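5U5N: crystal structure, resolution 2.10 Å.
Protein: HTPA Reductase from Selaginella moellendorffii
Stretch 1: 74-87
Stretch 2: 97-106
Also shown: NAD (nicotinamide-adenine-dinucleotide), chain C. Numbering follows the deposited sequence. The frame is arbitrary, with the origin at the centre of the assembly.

Stretch 1, residues 74-87: NVIVVDYTLPAAVN
Stretch 2, residues 97-106: GLPFVMGTTG

Residues 76-79 and 100-102 form two neighbouring parallel strands. Their N-to-C directions differ by 12°, and their axes approach to 4.6 Å. The register pairs Val-77 with Phe-100 (CA to CA 4.5 Å), then Val-78 with Val-101 and Asp-79 with Met-102. Phi/psi is extended throughout, with phi from -93 (Val-77) to -143 (Phe-100) and psi from 105 (Met-102) to 152 (Phe-100). Three nearly straight hydrogen bonds hold the ladder: Val-77 N to Pro-99 O, 2.9 Å; Val-101 N to Val-77 O, 2.7 Å; Asp-79 N to Val-101 O, 2.9 Å. Gly-103 N continues it to Asp-79 O at 3.0 Å.

Beyond the strands, stretch 1 turns at Thr-81 (-116/-113). Residues 83-85 have helical phi/psi, and Ala-85 N bonds to Leu-82 O at 2.8 Å. Gly-106 has positive phi (73/-173). An ideal CB there would lie 2.7 Å from Pro-83 CB, a clash.

Val-77 (t), Phe-100 (p), Asp-79 (t) and Met-102 (t, p, p) share one sheet face. Val-78 and Val-101, both t, share the other. Val-77 CB lies 4.1 Å from Phe-100 CB, but the end of the phenylalanine ring leaves stretch 1. Before the strands, Val-75 (p) packs CG1 against Leu-98 CD2 at 3.7 Å.

Thr-104 (m) is the polar hub. Its OG1 accepts from Thr-81 N at 2.9 Å and lies 2.9 Å from Asp-79 OD1. Thr-81 (p) donates OG1 to the same Asp-79 OD1 at 2.7 Å. Val-86 (t) points toward stretch 2, with CG2 3.3 Å from Thr-104 CG2.

Tyr-80 is m, chi2 -88°. Gly-103 CA sits over one ring face, 4.0 Å from the centroid; a CB would clash with Tyr-80 CZ. NAD borders the contact: its N7N donates to Gly-103 O at 3.0 Å, and its O2D hydrogen-bonds Thr-105 OG1 at 2.7 Å.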

# COMPACT_ATOMS: atom_id res chain seq x y z
N ASN A 74 -24.35 -29.12 6.25
CA ASN A 74 -23.25 -28.34 5.69
C ASN A 74 -22.81 -27.19 6.57
O ASN A 74 -22.06 -26.31 6.10
CB ASN A 74 -23.65 -27.80 4.32
CG ASN A 74 -24.09 -28.90 3.40
OD1 ASN A 74 -23.48 -29.98 3.35
ND2 ASN A 74 -25.19 -28.65 2.69
N VAL A 75 -23.23 -27.19 7.84
CA VAL A 75 -22.94 -26.11 8.75
C VAL A 75 -21.44 -25.85 8.87
O VAL A 75 -20.63 -26.79 8.84
CB VAL A 75 -23.52 -26.36 10.15
CG1 VAL A 75 -22.84 -27.54 10.82
CG2 VAL A 75 -23.42 -25.10 11.01
N ILE A 76 -21.09 -24.57 8.98
CA ILE A 76 -19.77 -24.12 9.35
C ILE A 76 -19.95 -23.41 10.65
O ILE A 76 -20.83 -22.58 10.77
CB ILE A 76 -19.22 -23.11 8.29
CG1 ILE A 76 -18.89 -23.87 7.02
CG2 ILE A 76 -18.00 -22.37 8.84
CD1 ILE A 76 -18.55 -23.01 5.83
N VAL A 77 -19.08 -23.69 11.59
CA VAL A 77 -19.12 -23.05 12.90
C VAL A 77 -18.21 -21.81 12.90
O VAL A 77 -17.11 -21.86 12.40
CB VAL A 77 -18.68 -24.01 14.00
CG1 VAL A 77 -18.61 -23.30 15.34
CG2 VAL A 77 -19.61 -25.21 14.08
N VAL A 78 -18.71 -20.72 13.47
CA VAL A 78 -17.94 -19.54 13.75
C VAL A 78 -17.78 -19.43 15.26
O VAL A 78 -18.80 -19.34 15.98
CB VAL A 78 -18.68 -18.31 13.25
CG1 VAL A 78 -17.95 -17.06 13.67
CG2 VAL A 78 -18.77 -18.37 11.72
N ASP A 79 -16.52 -19.47 15.74
CA ASP A 79 -16.18 -19.41 17.15
C ASP A 79 -15.59 -18.06 17.55
O ASP A 79 -14.47 -17.74 17.16
CB ASP A 79 -15.21 -20.54 17.49
CG ASP A 79 -15.06 -20.77 18.98
OD1 ASP A 79 -14.43 -19.94 19.63
OD2 ASP A 79 -15.58 -21.81 19.52
N TYR A 80 -16.39 -17.28 18.29
CA TYR A 80 -15.94 -16.14 19.07
C TYR A 80 -16.40 -16.34 20.51
O TYR A 80 -17.49 -15.90 20.93
CB TYR A 80 -16.52 -14.83 18.55
CG TYR A 80 -15.84 -14.32 17.31
CD1 TYR A 80 -14.71 -13.50 17.40
CD2 TYR A 80 -16.34 -14.62 16.04
CE1 TYR A 80 -14.08 -12.98 16.26
CE2 TYR A 80 -15.72 -14.11 14.89
CZ TYR A 80 -14.59 -13.30 15.00
OH TYR A 80 -13.99 -12.82 13.84
N THR A 81 -15.53 -17.00 21.27
CA THR A 81 -15.73 -17.33 22.65
C THR A 81 -14.72 -16.62 23.53
O THR A 81 -14.78 -15.43 23.66
CB THR A 81 -15.75 -18.88 22.83
OG1 THR A 81 -14.53 -19.45 22.31
CG2 THR A 81 -16.93 -19.48 22.11
N LEU A 82 -13.82 -17.34 24.17
CA LEU A 82 -12.97 -16.75 25.19
C LEU A 82 -11.69 -17.54 25.11
O LEU A 82 -11.74 -18.74 24.78
CB LEU A 82 -13.58 -16.90 26.60
CG LEU A 82 -14.75 -16.03 27.08
CD1 LEU A 82 -15.20 -16.37 28.48
CD2 LEU A 82 -14.35 -14.57 27.01
N PRO A 83 -10.54 -16.91 25.39
CA PRO A 83 -9.27 -17.62 25.32
C PRO A 83 -9.29 -18.98 26.03
O PRO A 83 -8.78 -19.96 25.51
CB PRO A 83 -8.29 -16.65 25.98
CG PRO A 83 -8.86 -15.30 25.66
CD PRO A 83 -10.35 -15.47 25.66
N ALA A 84 -9.93 -19.03 27.20
CA ALA A 84 -10.09 -20.26 27.99
C ALA A 84 -10.72 -21.43 27.21
O ALA A 84 -10.33 -22.57 27.40
CB ALA A 84 -10.89 -19.97 29.25
N ALA A 85 -11.68 -21.13 26.33
CA ALA A 85 -12.37 -22.16 25.54
C ALA A 85 -11.72 -22.52 24.21
O ALA A 85 -12.11 -23.52 23.61
CB ALA A 85 -13.80 -21.74 25.28
N VAL A 86 -10.74 -21.74 23.75
CA VAL A 86 -10.22 -21.92 22.38
C VAL A 86 -9.79 -23.35 22.05
O VAL A 86 -10.32 -23.93 21.12
CB VAL A 86 -9.05 -20.97 22.07
CG1 VAL A 86 -8.25 -21.41 20.83
CG2 VAL A 86 -9.58 -19.59 21.86
N ASN A 87 -8.83 -23.90 22.78
CA ASN A 87 -8.28 -25.21 22.42
C ASN A 87 -9.27 -26.36 22.56
O ASN A 87 -9.26 -27.32 21.78
CB ASN A 87 -7.04 -25.54 23.25
CG ASN A 87 -5.92 -24.62 22.97
OD1 ASN A 87 -5.76 -23.62 23.67
ND2 ASN A 87 -5.16 -24.90 21.90
N GLY A 97 -15.82 -33.46 13.11
CA GLY A 97 -15.75 -33.11 11.70
C GLY A 97 -16.45 -31.82 11.34
O GLY A 97 -16.90 -31.68 10.21
N LEU A 98 -16.59 -30.88 12.27
CA LEU A 98 -17.31 -29.65 11.97
C LEU A 98 -16.30 -28.61 11.42
O LEU A 98 -15.34 -28.23 12.12
CB LEU A 98 -17.97 -29.06 13.21
CG LEU A 98 -19.25 -29.74 13.70
CD1 LEU A 98 -19.62 -29.15 15.06
CD2 LEU A 98 -20.41 -29.60 12.69
N PRO A 99 -16.52 -28.13 10.18
CA PRO A 99 -15.63 -27.05 9.71
C PRO A 99 -15.83 -25.78 10.52
O PRO A 99 -16.94 -25.50 10.90
CB PRO A 99 -16.04 -26.84 8.24
CG PRO A 99 -17.36 -27.50 8.09
CD PRO A 99 -17.47 -28.56 9.15
N PHE A 100 -14.75 -25.05 10.81
CA PHE A 100 -14.87 -23.87 11.64
C PHE A 100 -14.00 -22.68 11.25
O PHE A 100 -12.90 -22.83 10.73
CB PHE A 100 -14.67 -24.21 13.13
CG PHE A 100 -13.29 -24.65 13.50
CD1 PHE A 100 -12.89 -25.94 13.31
CD2 PHE A 100 -12.39 -23.74 14.05
CE1 PHE A 100 -11.61 -26.35 13.65
CE2 PHE A 100 -11.10 -24.12 14.38
CZ PHE A 100 -10.71 -25.43 14.18
N VAL A 101 -14.51 -21.50 11.60
CA VAL A 101 -13.79 -20.26 11.56
C VAL A 101 -13.58 -19.80 12.99
O VAL A 101 -14.54 -19.43 13.66
CB VAL A 101 -14.60 -19.22 10.77
CG1 VAL A 101 -13.87 -17.88 10.77
CG2 VAL A 101 -14.85 -19.72 9.36
N MET A 102 -12.31 -19.80 13.43
CA MET A 102 -11.91 -19.44 14.79
C MET A 102 -11.38 -18.01 14.81
O MET A 102 -10.27 -17.77 14.33
CB MET A 102 -10.84 -20.45 15.28
CG MET A 102 -10.19 -20.18 16.63
SD MET A 102 -11.37 -20.43 17.98
CE MET A 102 -11.46 -22.23 18.01
N GLY A 103 -12.18 -17.09 15.33
CA GLY A 103 -11.79 -15.70 15.49
C GLY A 103 -11.32 -15.36 16.91
O GLY A 103 -10.82 -14.27 17.16
N THR A 104 -11.49 -16.28 17.85
CA THR A 104 -11.16 -16.05 19.24
C THR A 104 -9.64 -15.99 19.38
O THR A 104 -8.93 -16.83 18.84
CB THR A 104 -11.70 -17.21 20.11
OG1 THR A 104 -13.08 -17.43 19.81
CG2 THR A 104 -11.53 -16.93 21.62
N THR A 105 -9.14 -15.01 20.12
CA THR A 105 -7.71 -14.87 20.34
C THR A 105 -7.32 -15.63 21.62
O THR A 105 -8.19 -16.12 22.34
CB THR A 105 -7.31 -13.40 20.49
OG1 THR A 105 -7.98 -12.84 21.62
CG2 THR A 105 -7.68 -12.61 19.24
N GLY A 106 -6.03 -15.71 21.89
CA GLY A 106 -5.54 -16.47 23.03
C GLY A 106 -5.64 -17.97 22.86
O GLY A 106 -5.98 -18.49 21.80
PA NAD C . -17.41 -11.60 25.18
O1A NAD C . -16.83 -11.74 26.58
O2A NAD C . -18.35 -10.47 24.83
O5B NAD C . -18.14 -12.95 24.75
C5B NAD C . -17.49 -14.20 24.71
C4B NAD C . -18.57 -15.24 24.97
O4B NAD C . -18.06 -16.57 24.85
C3B NAD C . -19.20 -15.12 26.36
O3B NAD C . -20.54 -14.61 26.23
C2B NAD C . -19.09 -16.53 26.96
O2B NAD C . -20.26 -16.88 27.74
C1B NAD C . -18.82 -17.41 25.73
N9A NAD C . -18.12 -18.70 25.92
C8A NAD C . -17.11 -18.97 26.77
N7A NAD C . -16.72 -20.26 26.66
C5A NAD C . -17.47 -20.84 25.71
C6A NAD C . -17.58 -22.19 25.11
N6A NAD C . -16.77 -23.19 25.51
N1A NAD C . -18.50 -22.39 24.14
C2A NAD C . -19.33 -21.41 23.73
N3A NAD C . -19.29 -20.15 24.24
C4A NAD C . -18.39 -19.81 25.22
O3 NAD C . -16.15 -11.63 24.17
PN NAD C . -16.08 -10.81 22.77
O1N NAD C . -16.02 -9.35 23.16
O2N NAD C . -17.18 -11.30 21.85
O5D NAD C . -14.69 -11.39 22.20
C5D NAD C . -14.56 -12.79 21.97
C4D NAD C . -13.16 -13.19 21.52
O4D NAD C . -12.95 -12.74 20.18
C3D NAD C . -12.03 -12.60 22.37
O3D NAD C . -10.99 -13.56 22.61
C2D NAD C . -11.50 -11.45 21.52
O2D NAD C . -10.11 -11.19 21.71
C1D NAD C . -11.74 -11.97 20.11
N1N NAD C . -11.78 -10.95 19.05
C2N NAD C . -11.11 -11.26 17.92
C3N NAD C . -11.07 -10.39 16.82
C7N NAD C . -10.29 -10.77 15.58
O7N NAD C . -9.86 -9.87 14.87
N7N NAD C . -10.06 -12.05 15.23
C4N NAD C . -11.74 -9.18 16.93
C5N NAD C . -12.43 -8.86 18.10
C6N NAD C . -12.43 -9.77 19.16